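Side-chain contact in flavin adenine dinucleotide synthase (Saccharomyces cerevisiae, PDB 2WSI), which catalyses the transfer of an adenylyl group from ATP to FMN, forming the coenzyme FAD and diphosphate: residues Leu72-Ser75 with Cys76-Glu79. Numbering follows the deposited sequence.
Sequences LYLS and CLWE
The CG of L77 lies anti to its backbone N (chi1 -178°), while the CG of L74 lies beside its own backbone N, opposite the carbonyl carbon (chi1 -73°). One methyl of each then meets across a helical step of three residues, L74 CD2 to L77 CD2 at 4.2 Å. It is a light apolar touch. The CB of L77 also rests against the main chain one turn back, 3.4 Å from L74 O. In C76 the sulfur stands beside its own backbone N (chi1 -69°), which turns it back over the preceding turn, with SG 3.4 Å from L72 O. The main chain is bonded as in a regular alpha helix, here part of helix 64-87 in the PAPS reductase-like domain of the HUP clan. Each N-H from C76 to E79 donates to the carbonyl four residues earlier. L77 N to Y73 O is the shortest of these bonds at 2.8 Å. E79 N to S75 O is the longest at 3.3 Å. Y73 packs edge-to-face with F46 and F58, and both Y73 and L77 touch L102 of strand 102-106. On helix 25-45, R38 forms a salt bridge with E79 OE1, and helix 3-18 packs on L74, S75 and W78.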
# COMPACT_ATOMS: atom_id res chain seq x y z
N LEU A 72 5.69 -0.04 5.67
CA LEU A 72 6.78 0.90 6.00
C LEU A 72 6.43 1.81 7.19
O LEU A 72 7.26 2.10 8.05
CB LEU A 72 7.16 1.75 4.78
CG LEU A 72 7.67 0.89 3.62
CD1 LEU A 72 7.78 1.77 2.38
CD2 LEU A 72 9.00 0.23 3.99
N TYR A 73 5.18 2.24 7.23
CA TYR A 73 4.69 3.15 8.25
C TYR A 73 4.74 2.44 9.61
O TYR A 73 5.20 3.01 10.60
CB TYR A 73 3.24 3.51 7.92
CG TYR A 73 2.66 4.65 8.72
CD1 TYR A 73 2.88 5.97 8.32
CD2 TYR A 73 1.86 4.42 9.82
CE1 TYR A 73 2.32 7.02 9.00
CE2 TYR A 73 1.29 5.49 10.54
CZ TYR A 73 1.53 6.80 10.10
OH TYR A 73 0.98 7.89 10.74
N LEU A 74 4.30 1.18 9.63
CA LEU A 74 4.32 0.39 10.87
C LEU A 74 5.75 0.14 11.31
O LEU A 74 6.06 0.20 12.49
CB LEU A 74 3.59 -0.95 10.68
CG LEU A 74 2.06 -0.76 10.60
CD1 LEU A 74 1.37 -1.98 10.05
CD2 LEU A 74 1.52 -0.35 11.98
N SER A 75 6.62 -0.14 10.36
CA SER A 75 8.04 -0.25 10.69
C SER A 75 8.57 1.02 11.37
O SER A 75 9.28 0.95 12.39
CB SER A 75 8.85 -0.55 9.43
OG SER A 75 10.22 -0.62 9.76
N CYS A 76 8.23 2.17 10.82
CA CYS A 76 8.64 3.45 11.42
C CYS A 76 7.95 3.73 12.74
O CYS A 76 8.50 4.42 13.63
CB CYS A 76 8.37 4.60 10.45
SG CYS A 76 9.48 4.52 9.02
N LEU A 77 6.74 3.22 12.89
CA LEU A 77 6.02 3.40 14.16
C LEU A 77 6.78 2.67 15.29
O LEU A 77 6.91 3.17 16.43
CB LEU A 77 4.58 2.87 14.01
CG LEU A 77 3.71 3.04 15.25
CD1 LEU A 77 3.63 4.51 15.60
CD2 LEU A 77 2.29 2.45 15.03
N TRP A 78 7.28 1.48 14.98
CA TRP A 78 8.07 0.72 15.95
C TRP A 78 9.29 1.56 16.37
O TRP A 78 9.54 1.81 17.56
CB TRP A 78 8.54 -0.58 15.32
CG TRP A 78 9.30 -1.48 16.25
CD1 TRP A 78 10.62 -1.89 16.13
CD2 TRP A 78 8.78 -2.14 17.41
NE1 TRP A 78 10.95 -2.75 17.16
CE2 TRP A 78 9.84 -2.92 17.96
CE3 TRP A 78 7.54 -2.13 18.07
CZ2 TRP A 78 9.68 -3.68 19.13
CZ3 TRP A 78 7.39 -2.88 19.22
CH2 TRP A 78 8.45 -3.65 19.75
N GLU A 79 10.05 2.02 15.38
CA GLU A 79 11.24 2.85 15.67
C GLU A 79 10.89 4.14 16.43
O GLU A 79 11.61 4.56 17.33
CB GLU A 79 11.99 3.16 14.35
CG GLU A 79 13.29 3.93 14.55
CD GLU A 79 14.21 3.87 13.34
OE1 GLU A 79 14.16 2.88 12.58
OE2 GLU A 79 14.98 4.83 13.14